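Local coordinates for protein acetyl xylan esterase (Paenibacillus sp. R4, PDB 6AGQ) that probably removes acetyl groups from acetylated xylan and related esters, as a cold-active hydrolase of the alpha/beta-hydrolase clan, at residues I118-Q123 / G184-G189; M142-L147 / S151-Q156; C212-S217 / R248-F253. One frame throughout, in Å; residues are numbered along the deposited sequence.

Contact 1. Residues I118-Q123 / G184-G189; sequences IDVRGQ and GSQGGG
Val120 meets Gln186 with one methyl: CG2 lies 3.8 Å from Gln186 NE2, the two side chains approaching from opposite directions. Its CG1, anti to the backbone N (chi1 175°), packs instead against the hydroxyl of Tyr153. Val120 also begins a type II beta turn, closed by Gln123 N bonding back to Val120 O at 3.2 Å. Arg121, next in the turn, is engaged instead in salt bridges with Asp66, Asp129 and Asp160. Gly122 follows with positive phi, where a CB would press on the carbonyl oxygen of Arg121. The turn thereby delivers Gln123 toward the residue after Ser185, in a Gly183-Ser185-Gly187 pattern that fits the nucleophile elbow of alpha/beta hydrolases; Ser185 OG bonds to His303 NE2, consistent with a nucleophile-histidine pair. Gln123 and Gln186, both extended beyond CG, join their amides, nearly coplanar, in a reciprocal pair. Gln123 NE2 donates to Gln186 OE1 at 3.1 Å, nearly straight at 173° and on a lone pair in the carbonyl plane. Gln186 NE2 returns a bond to Gln123 OE1 at 3.2 Å, tilted 20° from the plane of that carbonyl. Tyr154 OH also bonds to Gln186 OE1, and Tyr153 OH to Gln123 NE2. The backbone donor Ser96 N at Gln123 OE1 settles which end of that buried amide is the oxygen and, through the pair, probably that of Gln186 too.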
loop_
_atom_site.group_PDB
_atom_site.type_symbol
_atom_site.label_atom_id
_atom_site.label_comp_id
_atom_site.label_asym_id
_atom_site.label_seq_id
_atom_site.Cartn_x
_atom_site.Cartn_y
_atom_site.Cartn_z
ATOM N N ILE A 118 -12.971 -31.566 -10.940
ATOM C CA ILE A 118 -11.726 -31.942 -11.607
ATOM C C ILE A 118 -10.606 -30.889 -11.493
ATOM O O ILE A 118 -10.875 -29.722 -11.338
ATOM C CB ILE A 118 -11.974 -32.189 -13.134
ATOM C CG1 ILE A 118 -12.469 -30.926 -13.836
ATOM C CG2 ILE A 118 -12.992 -33.323 -13.346
ATOM C CD1 ILE A 118 -12.546 -31.093 -15.331
ATOM N N ASP A 119 -9.364 -31.337 -11.504
ATOM C CA ASP A 119 -8.192 -30.495 -11.748
ATOM C C ASP A 119 -8.136 -29.958 -13.205
ATOM O O ASP A 119 -8.420 -30.672 -14.130
ATOM C CB ASP A 119 -6.951 -31.298 -11.591
ATOM C CG ASP A 119 -6.590 -31.682 -10.115
ATOM O OD1 ASP A 119 -7.083 -31.076 -9.111
ATOM O OD2 ASP A 119 -5.722 -32.594 -10.016
ATOM N N VAL A 120 -7.641 -28.729 -13.368
ATOM C CA VAL A 120 -7.311 -28.107 -14.635
ATOM C C VAL A 120 -5.819 -28.379 -14.765
ATOM O O VAL A 120 -5.061 -28.163 -13.832
ATOM C CB VAL A 120 -7.557 -26.573 -14.631
ATOM C CG1 VAL A 120 -7.082 -25.931 -15.940
ATOM C CG2 VAL A 120 -9.012 -26.253 -14.380
ATOM N N ARG A 121 -5.436 -28.904 -15.914
ATOM C CA ARG A 121 -4.135 -29.449 -16.158
ATOM C C ARG A 121 -2.912 -28.532 -15.861
ATOM O O ARG A 121 -2.851 -27.373 -16.245
ATOM C CB ARG A 121 -4.097 -29.975 -17.584
ATOM C CG ARG A 121 -4.381 -28.903 -18.613
ATOM C CD ARG A 121 -3.832 -29.303 -19.937
ATOM N NE ARG A 121 -4.481 -30.537 -20.350
ATOM C CZ ARG A 121 -3.949 -31.418 -21.186
ATOM N NH1 ARG A 121 -4.659 -32.485 -21.529
ATOM N NH2 ARG A 121 -2.719 -31.200 -21.692
ATOM N N GLY A 122 -1.983 -29.014 -15.045
ATOM C CA GLY A 122 -0.830 -28.205 -14.745
ATOM C C GLY A 122 -1.012 -27.202 -13.644
ATOM O O GLY A 122 -0.058 -26.551 -13.308
ATOM N N GLN A 123 -2.203 -27.049 -13.061
ATOM C CA GLN A 123 -2.367 -26.036 -12.033
ATOM C C GLN A 123 -2.067 -26.565 -10.610
ATOM O O GLN A 123 -1.261 -27.452 -10.480
ATOM C CB GLN A 123 -3.679 -25.319 -12.183
ATOM C CG GLN A 123 -3.747 -24.684 -13.560
ATOM C CD GLN A 123 -4.941 -23.786 -13.761
ATOM O OE1 GLN A 123 -5.668 -23.501 -12.825
ATOM N NE2 GLN A 123 -5.152 -23.348 -14.994
ATOM N N GLY A 184 -16.569 -20.862 -10.467
ATOM C CA GLY A 184 -16.216 -19.473 -10.317
ATOM C C GLY A 184 -14.939 -19.065 -11.052
ATOM O O GLY A 184 -13.923 -19.772 -11.035
ATOM N N SER A 185 -15.003 -17.897 -11.670
ATOM C CA SER A 185 -13.890 -17.296 -12.349
ATOM C C SER A 185 -13.343 -18.082 -13.554
ATOM O O SER A 185 -14.078 -18.265 -14.492
ATOM C CB SER A 185 -12.818 -16.896 -11.381
ATOM O OG SER A 185 -11.955 -16.027 -12.139
ATOM N N GLN A 186 -12.093 -18.531 -13.590
ATOM C CA GLN A 186 -11.767 -19.534 -14.581
ATOM C C GLN A 186 -12.874 -20.632 -14.647
ATOM O O GLN A 186 -13.213 -21.068 -15.718
ATOM C CB GLN A 186 -10.462 -20.209 -14.269
ATOM C CG GLN A 186 -10.053 -21.311 -15.239
ATOM C CD GLN A 186 -8.688 -21.896 -14.869
ATOM O OE1 GLN A 186 -7.722 -21.723 -15.592
ATOM N NE2 GLN A 186 -8.606 -22.563 -13.707
ATOM N N GLY A 187 -13.342 -21.089 -13.498
ATOM C CA GLY A 187 -14.370 -22.143 -13.412
ATOM C C GLY A 187 -15.586 -21.797 -14.245
ATOM O O GLY A 187 -16.149 -22.665 -14.857
ATOM N N GLY A 188 -15.986 -20.514 -14.206
ATOM C CA GLY A 188 -17.158 -19.972 -14.852
ATOM C C GLY A 188 -16.955 -19.893 -16.319
ATOM O O GLY A 188 -17.834 -20.262 -17.079
ATOM N N GLY A 189 -15.759 -19.448 -16.732
ATOM C CA GLY A 189 -15.337 -19.565 -18.140
ATOM C C GLY A 189 -15.357 -20.978 -18.678
ATOM O O GLY A 189 -15.846 -21.217 -19.820
#

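Contact 2. Residues M142-L147 / S151-Q156; sequences MTLGIL and SYYYKQ
The type II beta turn from Thr143 to Ile146 lies against the residues leading into helix 153-170, with Leu144 and Gly145 facing Tyr152 and Tyr153. Leu144 O accepts a nearly straight bond from Tyr153 N at 3.0 Å (177°), while the CB atoms of the same two residues touch. At Gly145 the backbones come so close that a CB would run into Ser151 O. In the alpha/beta-hydrolase fold of this chain, the turn belongs to the long excursion between strand 114-118 and helix 153-170, and Tyr152 reaches across to the residue that leads into it. With its CG anti to the backbone N (chi1 179°), this side chain runs alongside Ile146, whose CG1 is 4.1 Å from Tyr152 CE1. Its hydroxyl reaches Met142, donating to Met142 O at 2.8 Å from a position tilted out of the carbonyl plane. A phenylalanine here would probably leave Met142 O without this donor and the residue just before the turn less firmly held. Met142, bent at chi2 and chi3, swings its sulfur back to the edge of the Tyr154 ring, a Met-aromatic contact with SD 3.7 Å from Tyr154 CE2.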
loop_
_atom_site.group_PDB
_atom_site.type_symbol
_atom_site.label_atom_id
_atom_site.label_comp_id
_atom_site.label_asym_id
_atom_site.label_seq_id
_atom_site.Cartn_x
_atom_site.Cartn_y
_atom_site.Cartn_z
ATOM N N MET A 142 -1.735 -18.635 -19.151
ATOM C CA MET A 142 -2.509 -17.846 -20.170
ATOM C C MET A 142 -1.769 -17.586 -21.494
ATOM O O MET A 142 -2.425 -17.256 -22.511
ATOM C CB MET A 142 -2.810 -16.418 -19.660
ATOM C CG MET A 142 -3.660 -16.260 -18.424
ATOM S SD MET A 142 -5.255 -17.064 -18.607
ATOM C CE MET A 142 -5.978 -15.875 -19.750
ATOM N N THR A 143 -0.437 -17.618 -21.478
ATOM C CA THR A 143 0.375 -17.250 -22.680
ATOM C C THR A 143 1.040 -18.450 -23.386
ATOM O O THR A 143 1.710 -18.306 -24.389
ATOM C CB THR A 143 1.425 -16.208 -22.312
ATOM O OG1 THR A 143 2.373 -16.811 -21.434
ATOM C CG2 THR A 143 0.803 -15.060 -21.580
ATOM N N LEU A 144 0.817 -19.650 -22.866
ATOM C CA LEU A 144 1.402 -20.854 -23.485
ATOM C C LEU A 144 0.703 -21.160 -24.795
ATOM O O LEU A 144 -0.519 -21.340 -24.815
ATOM C CB LEU A 144 1.339 -22.022 -22.570
ATOM C CG LEU A 144 2.138 -21.834 -21.297
ATOM C CD1 LEU A 144 1.762 -22.961 -20.379
ATOM C CD2 LEU A 144 3.638 -21.846 -21.597
ATOM N N GLY A 145 1.487 -21.112 -25.881
ATOM C CA GLY A 145 0.969 -21.372 -27.238
ATOM C C GLY A 145 0.059 -20.283 -27.773
ATOM O O GLY A 145 -0.778 -20.538 -28.649
ATOM N N ILE A 146 0.238 -19.063 -27.286
ATOM C CA ILE A 146 -0.676 -17.956 -27.599
ATOM C C ILE A 146 -0.699 -17.495 -29.048
ATOM O O ILE A 146 -1.709 -16.913 -29.496
ATOM C CB ILE A 146 -0.507 -16.764 -26.667
ATOM C CG1 ILE A 146 -1.800 -15.910 -26.666
ATOM C CG2 ILE A 146 0.748 -15.964 -26.987
ATOM C CD1 ILE A 146 -1.861 -14.993 -25.470
ATOM N N LEU A 147 0.366 -17.791 -29.800
ATOM C CA LEU A 147 0.398 -17.474 -31.234
ATOM C C LEU A 147 -0.327 -18.385 -32.222
ATOM O O LEU A 147 -0.470 -18.009 -33.385
ATOM C CB LEU A 147 1.834 -17.235 -31.674
ATOM C CG LEU A 147 2.443 -16.029 -30.928
ATOM C CD1 LEU A 147 3.911 -15.871 -31.352
ATOM C CD2 LEU A 147 1.659 -14.725 -31.148
ATOM N N SER A 151 -2.289 -24.942 -30.751
ATOM C CA SER A 151 -1.385 -25.345 -29.642
ATOM C C SER A 151 -1.585 -24.558 -28.332
ATOM O O SER A 151 -0.805 -24.708 -27.374
ATOM C CB SER A 151 0.084 -25.202 -30.121
ATOM O OG SER A 151 0.387 -23.836 -30.356
ATOM N N TYR A 152 -2.644 -23.733 -28.275
ATOM C CA TYR A 152 -2.858 -22.870 -27.138
ATOM C C TYR A 152 -3.320 -23.641 -25.872
ATOM O O TYR A 152 -4.218 -24.471 -25.975
ATOM C CB TYR A 152 -3.843 -21.791 -27.502
ATOM C CG TYR A 152 -4.163 -20.835 -26.359
ATOM C CD1 TYR A 152 -3.173 -20.020 -25.853
ATOM C CD2 TYR A 152 -5.466 -20.761 -25.800
ATOM C CE1 TYR A 152 -3.443 -19.143 -24.844
ATOM C CE2 TYR A 152 -5.743 -19.890 -24.755
ATOM C CZ TYR A 152 -4.713 -19.092 -24.263
ATOM O OH TYR A 152 -4.930 -18.183 -23.232
ATOM N N TYR A 153 -2.719 -23.341 -24.701
ATOM C CA TYR A 153 -3.105 -23.978 -23.403
ATOM C C TYR A 153 -4.580 -24.395 -23.219
ATOM O O TYR A 153 -4.910 -25.550 -22.849
ATOM C CB TYR A 153 -2.759 -23.024 -22.267
ATOM C CG TYR A 153 -3.066 -23.529 -20.895
ATOM C CD1 TYR A 153 -2.274 -24.533 -20.313
ATOM C CD2 TYR A 153 -4.117 -23.035 -20.199
ATOM C CE1 TYR A 153 -2.537 -25.024 -19.044
ATOM C CE2 TYR A 153 -4.412 -23.511 -18.940
ATOM C CZ TYR A 153 -3.620 -24.521 -18.368
ATOM O OH TYR A 153 -3.902 -24.992 -17.130
ATOM N N TYR A 154 -5.492 -23.487 -23.532
ATOM C CA TYR A 154 -6.893 -23.755 -23.227
ATOM C C TYR A 154 -7.539 -24.680 -24.207
ATOM O O TYR A 154 -8.670 -25.122 -23.925
ATOM C CB TYR A 154 -7.745 -22.490 -22.928
ATOM C CG TYR A 154 -7.515 -21.907 -21.519
ATOM C CD1 TYR A 154 -8.079 -22.510 -20.375
ATOM C CD2 TYR A 154 -6.787 -20.718 -21.350
ATOM C CE1 TYR A 154 -7.851 -22.009 -19.094
ATOM C CE2 TYR A 154 -6.594 -20.165 -20.088
ATOM C CZ TYR A 154 -7.109 -20.807 -18.962
ATOM O OH TYR A 154 -6.907 -20.264 -17.739
ATOM N N LYS A 155 -6.862 -25.063 -25.296
ATOM C CA LYS A 155 -7.478 -26.040 -26.169
ATOM C C LYS A 155 -7.647 -27.392 -25.461
ATOM O O LYS A 155 -8.738 -27.867 -25.334
ATOM C CB LYS A 155 -6.729 -26.227 -27.472
ATOM C CG LYS A 155 -7.467 -27.129 -28.445
ATOM C CD LYS A 155 -6.651 -27.406 -29.716
ATOM C CE LYS A 155 -6.052 -28.774 -29.703
ATOM N NZ LYS A 155 -5.130 -28.904 -30.856
ATOM N N GLN A 156 -6.563 -27.991 -25.007
ATOM C CA GLN A 156 -6.641 -29.217 -24.279
ATOM C C GLN A 156 -7.396 -29.055 -22.949
ATOM O O GLN A 156 -8.095 -29.999 -22.538
ATOM C CB GLN A 156 -5.248 -29.848 -24.060
ATOM C CG GLN A 156 -4.690 -30.506 -25.312
ATOM C CD GLN A 156 -5.398 -31.815 -25.664
ATOM O OE1 GLN A 156 -5.893 -32.528 -24.788
ATOM N NE2 GLN A 156 -5.484 -32.108 -26.949
#

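Contact 3. Residues C212-S217 / R248-F253; sequences CHFRRS and RTLSYF
The Phe214 ring takes the Leu250 side chain on one face and has Phe253 O at its edge, near the ring plane. On that face Leu250 CD2 sits over the centre, while CB makes an off-centre CH-pi contact, 4.1 Å from the Phe214 ring centroid and 30° from the normal. The closest side-chain approach is Phe214 CD2 to Leu250 CB at 3.6 Å, and the two side chains cross at about a right angle. Leu250 CG, anti to the carbonyl carbon (chi1 -65°), carries both methyls over the ring face. The leucine's backbone meets the ring as well: Leu250 O is 3.5 Å from Phe214 CE2. At the edge, Phe253 O lies 4.1 Å from Phe214 CE2 and has its polar partner elsewhere, in the hydroxyl of Tyr158. The Phe253 ring leads away from Phe214; Tyr252 CB rests on one of its faces, toward the rim, and the Tyr152 ring meets it at about 50°.

No hydrogen bond joins the two segments; those of 248-253 stay within it or go to neighbours. Phe253 N bonds to Leu250 O at 3.0 Å, and Ser251 OG donates to Arg248 O at 2.7 Å, keeping the serine hydroxyl turned back onto its own helix. Arg215, exposed on helix 214-219, forms a salt bridge with Glu243, and Tyr226 and Ile229 of helix 226-236 pack on Phe214. A bound zinc ion lies about 4 Å from the Phe214 side chain, which offers it no ligand atom. Helices 214-219 and 243-251, with helix 226-236 between them in sequence, lie in the segment linking strands 203-207 and 265-271, an arrangement consistent with a helical insertion into an alpha/beta-hydrolase core.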
loop_
_atom_site.group_PDB
_atom_site.type_symbol
_atom_site.label_atom_id
_atom_site.label_comp_id
_atom_site.label_asym_id
_atom_site.label_seq_id
_atom_site.Cartn_x
_atom_site.Cartn_y
_atom_site.Cartn_z
ATOM N N CYS A 212 -13.479 -14.086 -20.782
ATOM C CA CYS A 212 -14.539 -13.432 -21.570
ATOM C C CYS A 212 -14.022 -12.086 -22.040
ATOM O O CYS A 212 -13.336 -11.376 -21.309
ATOM C CB CYS A 212 -15.849 -13.212 -20.788
ATOM S SG CYS A 212 -16.685 -14.735 -20.185
ATOM N N HIS A 213 -14.424 -11.746 -23.257
ATOM C CA HIS A 213 -14.142 -10.504 -23.898
ATOM C C HIS A 213 -12.688 -10.068 -23.723
ATOM O O HIS A 213 -12.438 -8.997 -23.163
ATOM C CB HIS A 213 -15.187 -9.484 -23.392
ATOM C CG HIS A 213 -15.373 -8.314 -24.300
ATOM N ND1 HIS A 213 -14.832 -8.262 -25.569
ATOM C CD2 HIS A 213 -16.063 -7.160 -24.135
ATOM C CE1 HIS A 213 -15.150 -7.107 -26.137
ATOM N NE2 HIS A 213 -15.885 -6.416 -25.281
ATOM N N PHE A 214 -11.755 -10.938 -24.158
ATOM C CA PHE A 214 -10.297 -10.776 -23.910
ATOM C C PHE A 214 -9.665 -9.398 -24.170
ATOM O O PHE A 214 -8.876 -8.908 -23.371
ATOM C CB PHE A 214 -9.472 -11.798 -24.676
ATOM C CG PHE A 214 -9.481 -13.193 -24.066
ATOM C CD1 PHE A 214 -8.781 -13.462 -22.891
ATOM C CD2 PHE A 214 -10.164 -14.228 -24.687
ATOM C CE1 PHE A 214 -8.759 -14.727 -22.337
ATOM C CE2 PHE A 214 -10.162 -15.493 -24.144
ATOM C CZ PHE A 214 -9.454 -15.745 -22.961
ATOM N N ARG A 215 -9.932 -8.821 -25.316
ATOM C CA ARG A 215 -9.308 -7.577 -25.695
ATOM C C ARG A 215 -9.763 -6.415 -24.790
ATOM O O ARG A 215 -8.990 -5.541 -24.470
ATOM C CB ARG A 215 -9.614 -7.281 -27.146
ATOM C CG ARG A 215 -8.797 -6.123 -27.713
ATOM C CD ARG A 215 -9.448 -5.623 -28.994
ATOM N NE ARG A 215 -9.109 -6.483 -30.124
ATOM C CZ ARG A 215 -7.988 -6.378 -30.836
ATOM N NH1 ARG A 215 -7.032 -5.458 -30.568
ATOM N NH2 ARG A 215 -7.814 -7.217 -31.826
ATOM N N ARG A 216 -10.982 -6.456 -24.308
ATOM C CA ARG A 216 -11.437 -5.459 -23.345
ATOM C C ARG A 216 -10.844 -5.671 -21.937
ATOM O O ARG A 216 -10.373 -4.728 -21.309
ATOM C CB ARG A 216 -12.946 -5.377 -23.310
ATOM C CG ARG A 216 -13.436 -4.240 -22.428
ATOM C CD ARG A 216 -14.953 -4.136 -22.425
ATOM N NE ARG A 216 -15.371 -3.241 -21.350
ATOM C CZ ARG A 216 -15.377 -1.896 -21.415
ATOM N NH1 ARG A 216 -15.728 -1.197 -20.341
ATOM N NH2 ARG A 216 -15.045 -1.240 -22.524
ATOM N N SER A 217 -10.897 -6.894 -21.441
ATOM C CA SER A 217 -10.250 -7.246 -20.184
ATOM C C SER A 217 -8.853 -6.663 -20.134
ATOM O O SER A 217 -8.525 -5.932 -19.204
ATOM C CB SER A 217 -10.190 -8.730 -20.054
ATOM O OG SER A 217 -11.501 -9.262 -20.054
ATOM N N ARG A 248 -6.796 -12.990 -32.220
ATOM C CA ARG A 248 -7.454 -14.035 -33.023
ATOM C C ARG A 248 -7.256 -15.437 -32.388
ATOM O O ARG A 248 -8.180 -16.206 -32.360
ATOM C CB ARG A 248 -7.002 -14.001 -34.484
ATOM C CG ARG A 248 -7.372 -15.260 -35.265
ATOM C CD ARG A 248 -7.135 -15.084 -36.746
ATOM N NE ARG A 248 -5.699 -14.990 -37.034
ATOM C CZ ARG A 248 -5.035 -13.879 -37.380
ATOM N NH1 ARG A 248 -3.722 -13.951 -37.617
ATOM N NH2 ARG A 248 -5.651 -12.699 -37.498
ATOM N N THR A 249 -6.077 -15.747 -31.842
ATOM C CA THR A 249 -5.891 -16.995 -31.030
ATOM C C THR A 249 -6.934 -17.065 -29.929
ATOM O O THR A 249 -7.609 -18.075 -29.800
ATOM C CB THR A 249 -4.491 -17.088 -30.381
ATOM O OG1 THR A 249 -3.524 -17.177 -31.401
ATOM C CG2 THR A 249 -4.311 -18.314 -29.441
ATOM N N LEU A 250 -7.087 -15.983 -29.178
ATOM C CA LEU A 250 -7.938 -15.973 -27.986
ATOM C C LEU A 250 -9.442 -16.003 -28.293
ATOM O O LEU A 250 -10.262 -16.493 -27.448
ATOM C CB LEU A 250 -7.566 -14.776 -27.095
ATOM C CG LEU A 250 -6.124 -14.806 -26.482
ATOM C CD1 LEU A 250 -5.710 -13.482 -25.818
ATOM C CD2 LEU A 250 -5.983 -15.906 -25.465
ATOM N N SER A 251 -9.822 -15.525 -29.502
ATOM C CA SER A 251 -11.238 -15.512 -29.893
ATOM C C SER A 251 -11.914 -16.923 -29.936
ATOM O O SER A 251 -13.080 -17.081 -29.601
ATOM C CB SER A 251 -11.379 -14.783 -31.270
ATOM O OG SER A 251 -10.774 -15.599 -32.320
ATOM N N TYR A 252 -11.158 -17.937 -30.325
ATOM C CA TYR A 252 -11.606 -19.349 -30.284
ATOM C C TYR A 252 -11.979 -19.848 -28.899
ATOM O O TYR A 252 -12.736 -20.813 -28.792
ATOM C CB TYR A 252 -10.543 -20.275 -30.879
ATOM C CG TYR A 252 -10.353 -20.062 -32.366
ATOM C CD1 TYR A 252 -11.169 -20.719 -33.299
ATOM C CD2 TYR A 252 -9.374 -19.197 -32.845
ATOM C CE1 TYR A 252 -10.996 -20.513 -34.666
ATOM C CE2 TYR A 252 -9.194 -18.998 -34.207
ATOM C CZ TYR A 252 -9.999 -19.647 -35.107
ATOM O OH TYR A 252 -9.829 -19.407 -36.465
ATOM N N PHE A 253 -11.482 -19.175 -27.863
ATOM C CA PHE A 253 -11.668 -19.591 -26.480
ATOM C C PHE A 253 -12.496 -18.596 -25.673
ATOM O O PHE A 253 -12.689 -18.762 -24.441
ATOM C CB PHE A 253 -10.294 -19.810 -25.841
ATOM C CG PHE A 253 -9.436 -20.626 -26.648
ATOM C CD1 PHE A 253 -9.539 -22.009 -26.590
ATOM C CD2 PHE A 253 -8.540 -20.051 -27.535
ATOM C CE1 PHE A 253 -8.792 -22.798 -27.439
ATOM C CE2 PHE A 253 -7.813 -20.825 -28.396
ATOM C CZ PHE A 253 -7.900 -22.196 -28.305
#

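All three contacts are buried, but contact 1 lies deepest, its centre about 6 Å from that of the chain, whereas the centres of contacts 2 and 3 lie about 15 Å out. Their chemistry differs too: paired amides beside the probable nucleophile elbow in contact 1, carbonyls of the turn segment accepting a hydroxyl and a backbone N-H in contact 2, and packing without a hydrogen bond, mainly a leucine on a phenylalanine face, in contact 3. Contact 2, nested in the loop closed by contact 1, joins the other two. Tyr153 and Tyr154 extend their hydroxyls to Arg121 and Gln186 of contact 1, while Tyr152 packs on Leu250 and Phe253, and Ile146 O bonds to Thr249 OG1. Contacts 1 and 3 do not touch.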